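Local coordinates for antifreeze protein (Marinomonas primoryensis, PDB 5JUH), which binds its Antarctic bacterium to diatoms and ice as a giant adhesin, whose calcium-loaded C-terminal RTX region probably carries the type I secretion signal, at residues 97-102 and 107-112; 121-126 and 163-168; 151-156 and 172-177. All coordinates share one frame; numbering follows the deposited sequence.

Contact 1 of 3, residues 97-102 and 107-112; sequences FILNDT and NIDTIT. With CA (calcium ion), chain C; CA (calcium ion), chain E.
Phe-97 to Thr-102 and Asn-107 to Ile-111 run nearly antiparallel, their end-to-end directions 166° apart, but strands 96-98 and 110-111 within them belong to two different, facing sheets: Leu-99 and Asp-109 have CA atoms 7.6 Å apart. This is a half-turn of the calcium-bound beta-roll of RTX proteins. In its interior, Ile-111 CG2 stands over the centre of one face of the Phe-97 ring, 3.6 Å from the centroid and 11° off the normal, a CH-pi contact. With CG1 anti to the carbonyl carbon (chi1 -62°), Ile-111 turns this CG2 branch to the ring, while its CD1 methyl packs on Phe-97 CB and, more loosely, on Leu-99 CD2. Toward the calcium-binding side the contact becomes polar. Asp-109 OD1 binds a calcium ion that Asp-82, Leu-84 and Asp-86 also ligate, and Asp-109 OD2 probably reaches Ile-98 O through a shared water. A second water also links the segments: bound to the same calcium at 2.5 Å, it donates to Asn-107 O at 2.7 Å and to Asn-100 OD1 at 3.2 Å. At the turn end, Thr-102 lays CG2 by Asn-107 CB, and its OG1, hydrogen-bonded to Asp-104 O, passes 3.6 Å from Ile-108 CG2. A separate calcium there takes Asp-101 OD1 and Thr-102 O, both at 2.3 Å, and completes its shell with five waters.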
loop_
_atom_site.group_PDB
_atom_site.type_symbol
_atom_site.label_atom_id
_atom_site.label_comp_id
_atom_site.label_asym_id
_atom_site.label_seq_id
_atom_site.Cartn_x
_atom_site.Cartn_y
_atom_site.Cartn_z
ATOM N N PHE A 97 -2.586 1.873 -6.087
ATOM C CA PHE A 97 -3.610 2.479 -5.276
ATOM C C PHE A 97 -2.990 3.539 -4.421
ATOM O O PHE A 97 -2.117 3.271 -3.603
ATOM C CB PHE A 97 -4.324 1.417 -4.354
ATOM C CG PHE A 97 -4.925 0.278 -5.156
ATOM C CD1 PHE A 97 -6.223 0.326 -5.588
ATOM C CD2 PHE A 97 -4.216 -0.903 -5.435
ATOM C CE1 PHE A 97 -6.801 -0.695 -6.313
ATOM C CE2 PHE A 97 -4.774 -1.923 -6.172
ATOM C CZ PHE A 97 -6.060 -1.841 -6.560
ATOM N N ILE A 98 -3.383 4.792 -4.683
ATOM C CA ILE A 98 -2.901 5.901 -3.844
ATOM C C ILE A 98 -3.764 6.116 -2.658
ATOM O O ILE A 98 -4.970 6.211 -2.825
ATOM C CB ILE A 98 -2.831 7.224 -4.703
ATOM C CG1 ILE A 98 -1.953 7.045 -5.951
ATOM C CG2 ILE A 98 -2.296 8.354 -3.842
ATOM C CD1 ILE A 98 -1.965 8.263 -6.894
ATOM N N LEU A 99 -3.201 6.114 -1.473
ATOM C CA LEU A 99 -3.995 6.187 -0.265
ATOM C C LEU A 99 -3.674 7.501 0.481
ATOM O O LEU A 99 -2.564 7.921 0.606
ATOM C CB LEU A 99 -3.662 4.984 0.672
ATOM C CG LEU A 99 -4.172 3.687 -0.007
ATOM C CD1 LEU A 99 -3.690 2.566 0.891
ATOM C CD2 LEU A 99 -5.672 3.611 -0.038
ATOM N N ASN A 100 -4.720 8.055 1.010
ATOM C CA ASN A 100 -4.721 9.253 1.851
ATOM C C ASN A 100 -4.653 8.879 3.292
ATOM O O ASN A 100 -5.296 7.929 3.773
ATOM C CB ASN A 100 -5.944 10.128 1.494
ATOM C CG ASN A 100 -7.250 9.442 1.734
ATOM O OD1 ASN A 100 -8.186 10.016 2.481
ATOM N ND2 ASN A 100 -7.400 8.269 1.155
ATOM N N ASP A 101 -4.004 9.725 4.058
ATOM C CA ASP A 101 -3.967 9.540 5.504
ATOM C C ASP A 101 -5.186 10.282 6.104
ATOM O O ASP A 101 -5.307 11.433 6.017
ATOM C CB ASP A 101 -2.697 10.254 5.968
ATOM C CG ASP A 101 -2.349 9.998 7.365
ATOM O OD1 ASP A 101 -3.055 9.241 8.078
ATOM O OD2 ASP A 101 -1.326 10.697 7.873
ATOM N N THR A 102 -5.990 9.630 6.824
ATOM C CA THR A 102 -7.139 10.187 7.538
ATOM C C THR A 102 -6.795 10.176 9.029
ATOM O O THR A 102 -5.962 9.446 9.449
ATOM C CB THR A 102 -8.467 9.413 7.313
ATOM O OG1 THR A 102 -8.280 8.106 7.867
ATOM C CG2 THR A 102 -8.863 9.344 5.853
ATOM N N ASN A 107 -12.754 6.242 8.116
ATOM C CA ASN A 107 -12.918 6.876 6.856
ATOM C C ASN A 107 -11.968 6.363 5.801
ATOM O O ASN A 107 -11.923 6.862 4.719
ATOM C CB ASN A 107 -12.705 8.397 6.983
ATOM C CG ASN A 107 -13.774 9.090 7.750
ATOM O OD1 ASN A 107 -14.922 8.614 7.852
ATOM N ND2 ASN A 107 -13.442 10.249 8.259
ATOM N N ILE A 108 -11.223 5.310 6.139
ATOM C CA ILE A 108 -10.239 4.797 5.175
ATOM C C ILE A 108 -10.911 3.998 4.060
ATOM O O ILE A 108 -11.980 3.458 4.207
ATOM C CB ILE A 108 -9.140 3.904 5.829
ATOM C CG1 ILE A 108 -9.670 2.602 6.329
ATOM C CG2 ILE A 108 -8.423 4.652 6.923
ATOM C CD1 ILE A 108 -8.676 1.717 7.014
ATOM N N ASP A 109 -10.221 3.985 2.905
ATOM C CA ASP A 109 -10.720 3.282 1.721
ATOM C C ASP A 109 -10.652 1.742 1.826
ATOM O O ASP A 109 -9.870 1.202 2.574
ATOM C CB ASP A 109 -9.989 3.739 0.496
ATOM C CG ASP A 109 -10.220 5.240 0.226
ATOM O OD1 ASP A 109 -11.351 5.837 0.542
ATOM O OD2 ASP A 109 -9.212 5.819 -0.365
ATOM N N THR A 110 -11.495 1.098 1.002
ATOM C CA THR A 110 -11.435 -0.348 0.767
ATOM C C THR A 110 -10.774 -0.565 -0.580
ATOM O O THR A 110 -11.141 0.073 -1.593
ATOM C CB THR A 110 -12.798 -0.921 0.807
ATOM O OG1 THR A 110 -13.369 -0.770 2.094
ATOM C CG2 THR A 110 -12.787 -2.396 0.396
ATOM N N ILE A 111 -9.790 -1.467 -0.605
ATOM C CA ILE A 111 -9.203 -1.962 -1.847
ATOM C C ILE A 111 -9.727 -3.373 -1.993
ATOM O O ILE A 111 -9.361 -4.227 -1.176
ATOM C CB ILE A 111 -7.667 -1.909 -1.855
ATOM C CG1 ILE A 111 -7.191 -0.432 -1.709
ATOM C CG2 ILE A 111 -7.181 -2.553 -3.152
ATOM C CD1 ILE A 111 -5.738 -0.369 -1.409
ATOM N N THR A 112 -10.543 -3.618 -2.982
ATOM C CA THR A 112 -11.246 -4.905 -3.047
ATOM C C THR A 112 -10.357 -6.062 -3.527
ATOM O O THR A 112 -10.616 -7.174 -3.007
ATOM C CB THR A 112 -12.456 -4.904 -3.912
ATOM O OG1 THR A 112 -12.081 -4.757 -5.259
ATOM C CG2 THR A 112 -13.476 -3.788 -3.572
HETATM CA CA CA C . -4.059 8.341 9.975
HETATM CA CA CA E . -11.695 8.173 0.501
HETATM O O HOH W 1 -7.617 6.427 -2.360
HETATM O O HOH W 2 -10.473 7.831 2.606
HETATM O O HOH W 3 -5.609 6.837 9.028
HETATM O O HOH W 4 -3.505 6.228 8.966
HETATM O O HOH W 5 -3.484 10.426 11.025
HETATM O O HOH W 6 -2.290 7.648 11.202
HETATM O O HOH W 7 -5.052 7.885 11.879
#

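Contact 2 of 3, residues 121-126 and 163-168; sequences LDLTDL and EDVANF
Val-165 breaks strand 163-168 with a near-helical backbone (phi -79°, psi -25°) and there sends its two methyls to two different leucines of segment 121-126. The contact bridges the two facing sheets that continue the beta-roll of RTX proteins: strand 120-122 belongs to the five-stranded sheet, strand 163-168 to the six-stranded one. Leu-121 and Phe-168 meet between these strands, while Leu-123 and Leu-126 follow strand 120-122 and meet Val-165 at the break. Val-165 CG2 lies 4.0 Å from Leu-123 CD2, the two side chains crossing at about a right angle. Val-165 CG1 reaches Leu-126 CD2 at 4.1 Å, in a more slanting approach. Leu-126 lies near the calcium ion bound by Asp-101 and Thr-102. Farther along, Leu-121 and Phe-168 approach from opposite directions, and Leu-121 CD1 comes to the ring edge near its plane, 3.9 Å from CZ. All three touches are apolar, at ordinary van der Waals spacing. Val-158 of strand 157-160 and Ile-111 of strand 110-111 extend this interior around Leu-121 and Phe-168. On the far side of segment 121-126, the chain turns from strand into helix 124-127, with Leu-123 at the N-cap position. An Asx turn marks the change: Asp-122 OD1 accepts two hydrogen bonds, from Thr-124 N at 3.0 Å, nearly along the C-O axis, and from Thr-124 OG1 at 2.8 Å on its syn side.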
loop_
_atom_site.group_PDB
_atom_site.type_symbol
_atom_site.label_atom_id
_atom_site.label_comp_id
_atom_site.label_asym_id
_atom_site.label_seq_id
_atom_site.Cartn_x
_atom_site.Cartn_y
_atom_site.Cartn_z
ATOM N N LEU A 121 0.993 -0.017 -3.538
ATOM C CA LEU A 121 0.369 0.998 -2.735
ATOM C C LEU A 121 1.271 2.235 -2.648
ATOM O O LEU A 121 2.428 2.145 -2.278
ATOM C CB LEU A 121 0.214 0.489 -1.320
ATOM C CG LEU A 121 -0.566 -0.832 -1.118
ATOM C CD1 LEU A 121 -0.575 -1.243 0.330
ATOM C CD2 LEU A 121 -2.016 -0.631 -1.579
ATOM N N ASP A 122 0.718 3.383 -3.001
ATOM C CA ASP A 122 1.433 4.654 -2.804
ATOM C C ASP A 122 1.085 5.175 -1.409
ATOM O O ASP A 122 -0.052 5.632 -1.207
ATOM C CB ASP A 122 1.127 5.641 -3.936
ATOM C CG ASP A 122 1.927 6.951 -3.808
ATOM O OD1 ASP A 122 2.323 7.284 -2.669
ATOM O OD2 ASP A 122 2.179 7.579 -4.866
ATOM N N LEU A 123 2.051 5.085 -0.537
ATOM C CA LEU A 123 1.805 5.443 0.836
ATOM C C LEU A 123 2.455 6.756 1.251
ATOM O O LEU A 123 2.558 6.992 2.371
ATOM C CB LEU A 123 2.376 4.325 1.798
ATOM C CG LEU A 123 1.675 2.963 1.538
ATOM C CD1 LEU A 123 2.241 1.970 2.558
ATOM C CD2 LEU A 123 0.135 3.034 1.708
ATOM N N THR A 124 2.885 7.506 0.270
ATOM C CA THR A 124 3.564 8.799 0.574
ATOM C C THR A 124 2.815 9.679 1.550
ATOM O O THR A 124 3.394 10.167 2.440
ATOM C CB THR A 124 3.806 9.581 -0.739
ATOM O OG1 THR A 124 4.527 8.781 -1.670
ATOM C CG2 THR A 124 4.616 10.865 -0.462
ATOM N N ASP A 125 1.505 9.764 1.357
ATOM C CA ASP A 125 0.745 10.642 2.259
ATOM C C ASP A 125 0.671 10.162 3.702
ATOM O O ASP A 125 0.561 10.920 4.593
ATOM C CB ASP A 125 -0.692 10.793 1.709
ATOM C CG ASP A 125 -1.445 11.964 2.348
ATOM O OD1 ASP A 125 -0.953 13.039 2.254
ATOM O OD2 ASP A 125 -2.455 11.711 2.878
ATOM N N LEU A 126 0.792 8.888 3.922
ATOM C CA LEU A 126 0.808 8.359 5.269
ATOM C C LEU A 126 2.151 8.469 5.959
ATOM O O LEU A 126 2.226 8.363 7.132
ATOM C CB LEU A 126 0.403 6.838 5.201
ATOM C CG LEU A 126 -1.096 6.871 4.888
ATOM C CD1 LEU A 126 -1.554 6.560 3.541
ATOM C CD2 LEU A 126 -1.830 6.189 5.947
ATOM N N GLU A 163 -1.860 1.750 12.416
ATOM C CA GLU A 163 -3.141 1.955 11.871
ATOM C C GLU A 163 -3.186 1.402 10.442
ATOM O O GLU A 163 -2.307 1.670 9.658
ATOM C CB GLU A 163 -3.469 3.528 11.806
ATOM C CG GLU A 163 -3.597 4.289 13.160
ATOM C CD GLU A 163 -4.862 4.074 13.949
ATOM O OE1 GLU A 163 -5.103 4.887 14.920
ATOM O OE2 GLU A 163 -5.635 3.109 13.649
ATOM N N ASP A 164 -4.316 0.788 10.104
ATOM C CA ASP A 164 -4.575 0.309 8.791
ATOM C C ASP A 164 -4.599 1.459 7.741
ATOM O O ASP A 164 -5.164 2.526 7.962
ATOM C CB ASP A 164 -5.894 -0.466 8.716
ATOM C CG ASP A 164 -5.806 -1.780 9.434
ATOM O OD1 ASP A 164 -4.937 -2.666 9.071
ATOM O OD2 ASP A 164 -6.606 -2.034 10.301
ATOM N N VAL A 165 -3.895 1.221 6.662
ATOM C CA VAL A 165 -3.876 2.203 5.576
ATOM C C VAL A 165 -5.130 2.133 4.720
ATOM O O VAL A 165 -5.451 3.064 3.954
ATOM C CB VAL A 165 -2.574 2.113 4.745
ATOM C CG1 VAL A 165 -1.304 2.178 5.586
ATOM C CG2 VAL A 165 -2.568 0.895 3.827
ATOM N N ALA A 166 -5.742 0.941 4.738
ATOM C CA ALA A 166 -6.896 0.612 3.897
ATOM C C ALA A 166 -7.513 -0.641 4.492
ATOM O O ALA A 166 -6.819 -1.365 5.164
ATOM C CB ALA A 166 -6.566 0.365 2.409
ATOM N N ASN A 167 -8.761 -0.935 4.120
ATOM C CA ASN A 167 -9.319 -2.260 4.394
ATOM C C ASN A 167 -9.190 -3.061 3.131
ATOM O O ASN A 167 -9.600 -2.612 2.074
ATOM C CB ASN A 167 -10.783 -2.101 4.799
ATOM C CG ASN A 167 -10.893 -1.438 6.166
ATOM O OD1 ASN A 167 -11.606 -0.417 6.325
ATOM N ND2 ASN A 167 -10.226 -1.934 7.065
ATOM N N PHE A 168 -8.563 -4.205 3.181
ATOM C CA PHE A 168 -8.361 -5.091 2.057
ATOM C C PHE A 168 -9.497 -6.063 1.919
ATOM O O PHE A 168 -9.839 -6.710 2.884
ATOM C CB PHE A 168 -6.999 -5.753 2.138
ATOM C CG PHE A 168 -5.837 -4.801 2.004
ATOM C CD1 PHE A 168 -5.459 -4.429 0.719
ATOM C CD2 PHE A 168 -5.286 -4.174 3.094
ATOM C CE1 PHE A 168 -4.441 -3.560 0.510
ATOM C CE2 PHE A 168 -4.304 -3.218 2.928
ATOM C CZ PHE A 168 -3.908 -2.911 1.609
#

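Contact 3 of 3, residues 151-156 and 172-177; sequences VKVTDG and SNFDSN. With CA (calcium ion), chain B.
The backbone N of Asp-175, one residue past the Phe-174 that packs against 154-156, donates to Asn-173 OD1 at 3.0 Å (N-H...O angle 159°). This bond closes an Asx turn, although the donor lies above the carbonyl plane of Asn-173 rather than in it. Phe-174 is the middle residue of the turn, and chi1 -81° sets its CG anti to the carbonyl carbon, directing the ring at the hairpin between strands 151-154 and 157-160. Gly-156 lies over one face: its CA is 3.9 Å from the ring centroid and 12° off the normal, a CH-pi contact. Thr-154 O approaches obliquely, 3.2 Å from Phe-174 CD2, and Val-153 CG1 meets the edge at CE2, 4.3 Å away. Asp-155 OD1 lies 3.8 Å from Phe-174 CB. Just beyond, Asp-175 OD1 (2.2 Å) and Asn-177 OD1 (2.4 Å) bind a calcium ion, with Val-179, Gly-181 and Asp-186 completing the protein ligands. The loop 172-177, between strands 163-168 and 187-192, thus packs against the end of strand 151-154, an outermost strand of the six-stranded sheet, where Phe-174 also touches Val-158 of strand 157-160 and meets the Phe-168 ring edge-to-face.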
loop_
_atom_site.group_PDB
_atom_site.type_symbol
_atom_site.label_atom_id
_atom_site.label_comp_id
_atom_site.label_asym_id
_atom_site.label_seq_id
_atom_site.Cartn_x
_atom_site.Cartn_y
_atom_site.Cartn_z
ATOM N N VAL A 151 6.436 0.666 7.899
ATOM C CA VAL A 151 5.351 0.042 7.187
ATOM C C VAL A 151 5.297 -1.433 7.643
ATOM O O VAL A 151 6.265 -2.192 7.458
ATOM C CB VAL A 151 5.506 0.121 5.645
ATOM C CG1 VAL A 151 4.342 -0.603 4.981
ATOM C CG2 VAL A 151 5.656 1.552 5.205
ATOM N N LYS A 152 4.227 -1.866 8.275
ATOM C CA LYS A 152 4.072 -3.202 8.783
ATOM C C LYS A 152 3.125 -3.935 7.856
ATOM O O LYS A 152 1.899 -3.636 7.809
ATOM C CB LYS A 152 3.571 -3.162 10.204
ATOM C CG LYS A 152 4.548 -2.519 11.154
ATOM C CD LYS A 152 4.993 -3.399 12.249
ATOM C CE LYS A 152 6.277 -3.002 12.937
ATOM N NZ LYS A 152 6.570 -1.499 12.751
ATOM N N VAL A 153 3.661 -4.953 7.164
ATOM C CA VAL A 153 2.878 -5.730 6.163
ATOM C C VAL A 153 2.611 -7.103 6.741
ATOM O O VAL A 153 3.565 -7.801 7.151
ATOM C CB VAL A 153 3.662 -5.841 4.876
ATOM C CG1 VAL A 153 2.792 -6.488 3.873
ATOM C CG2 VAL A 153 4.070 -4.421 4.426
ATOM N N THR A 154 1.324 -7.503 6.804
ATOM C CA THR A 154 0.990 -8.853 7.231
ATOM C C THR A 154 -0.039 -9.387 6.271
ATOM O O THR A 154 -0.450 -8.697 5.348
ATOM C CB THR A 154 0.523 -8.905 8.685
ATOM O OG1 THR A 154 -0.618 -8.026 8.802
ATOM C CG2 THR A 154 1.628 -8.499 9.600
ATOM N N ASP A 155 -0.459 -10.649 6.456
ATOM C CA ASP A 155 -1.404 -11.199 5.489
ATOM C C ASP A 155 -2.779 -10.517 5.545
ATOM O O ASP A 155 -3.576 -10.809 6.414
ATOM C CB ASP A 155 -1.582 -12.729 5.721
ATOM C CG ASP A 155 -2.466 -13.368 4.723
ATOM O OD1 ASP A 155 -2.844 -12.693 3.698
ATOM O OD2 ASP A 155 -2.653 -14.640 4.894
ATOM N N GLY A 156 -3.044 -9.660 4.611
ATOM C CA GLY A 156 -4.324 -8.893 4.537
ATOM C C GLY A 156 -4.361 -7.555 5.198
ATOM O O GLY A 156 -5.435 -6.929 5.236
ATOM N N SER A 172 -8.489 -9.853 -2.380
ATOM C CA SER A 172 -7.067 -9.555 -2.227
ATOM C C SER A 172 -6.258 -10.837 -2.043
ATOM O O SER A 172 -6.753 -11.873 -1.565
ATOM C CB SER A 172 -6.903 -8.601 -1.025
ATOM O OG SER A 172 -7.566 -7.378 -1.282
ATOM N N ASN A 173 -4.980 -10.716 -2.331
ATOM C CA ASN A 173 -4.060 -11.882 -2.285
ATOM C C ASN A 173 -2.711 -11.357 -1.930
ATOM O O ASN A 173 -2.087 -10.687 -2.815
ATOM C CB ASN A 173 -4.047 -12.641 -3.541
ATOM C CG ASN A 173 -3.303 -13.927 -3.425
ATOM O OD1 ASN A 173 -2.561 -14.170 -2.518
ATOM N ND2 ASN A 173 -3.577 -14.820 -4.331
ATOM N N PHE A 174 -2.162 -11.618 -0.750
ATOM C CA PHE A 174 -0.860 -11.148 -0.390
ATOM C C PHE A 174 0.300 -12.139 -0.697
ATOM O O PHE A 174 1.416 -11.917 -0.298
ATOM C CB PHE A 174 -0.843 -10.738 1.086
ATOM C CG PHE A 174 -1.404 -9.339 1.385
ATOM C CD1 PHE A 174 -2.559 -8.905 0.859
ATOM C CD2 PHE A 174 -0.746 -8.523 2.142
ATOM C CE1 PHE A 174 -3.048 -7.653 1.100
ATOM C CE2 PHE A 174 -1.248 -7.259 2.469
ATOM C CZ PHE A 174 -2.385 -6.837 1.917
ATOM N N ASP A 175 0.051 -13.129 -1.510
ATOM C CA ASP A 175 1.069 -14.085 -1.970
ATOM C C ASP A 175 1.767 -13.513 -3.187
ATOM O O ASP A 175 1.336 -13.696 -4.333
ATOM C CB ASP A 175 0.389 -15.362 -2.311
ATOM C CG ASP A 175 1.437 -16.508 -2.793
ATOM O OD1 ASP A 175 2.695 -16.395 -2.555
ATOM O OD2 ASP A 175 0.873 -17.446 -3.434
ATOM N N SER A 176 2.863 -12.809 -2.948
ATOM C CA SER A 176 3.573 -12.115 -4.076
ATOM C C SER A 176 4.369 -13.052 -4.939
ATOM O O SER A 176 4.560 -12.806 -6.098
ATOM C CB SER A 176 4.432 -11.009 -3.552
ATOM O OG SER A 176 5.456 -11.460 -2.655
ATOM N N ASN A 177 4.860 -14.115 -4.332
ATOM C CA ASN A 177 5.819 -15.037 -4.994
ATOM C C ASN A 177 5.197 -16.259 -5.584
ATOM O O ASN A 177 5.861 -17.022 -6.271
ATOM C CB ASN A 177 7.074 -15.276 -4.141
ATOM C CG ASN A 177 6.796 -16.083 -2.909
ATOM O OD1 ASN A 177 5.725 -16.632 -2.762
ATOM N ND2 ASN A 177 7.726 -16.171 -2.057
HETATM CA CA CA B . 4.121 -16.769 -0.975
HETATM O O HOH W 8 6.013 -17.231 0.508
#

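Contacts 1 and 2 have centres about 6 Å apart and form neighbouring parts of one interior between the two sheets; contact 3 lies about 16 Å from the first and 13 Å from the second. Along the chain contact 1 closes before the others open, whereas the segments of contacts 2 and 3 alternate. Strands 96-98 and 120-122 adjoin in the five-stranded sheet. Asp-101 N and Asp-125 OD2, 2.8 Å apart, probably hydrogen-bond between contacts 1 and 2. Phe-168 links contact 2 to contact 3, its CD2 3.5 Å from Gly-156 O and its CG 4.0 Å from Phe-174 CZ. Because 163-168 lies between 110-111 and 157-160, the six-stranded sheet of the roll extends into the later hairpin strands.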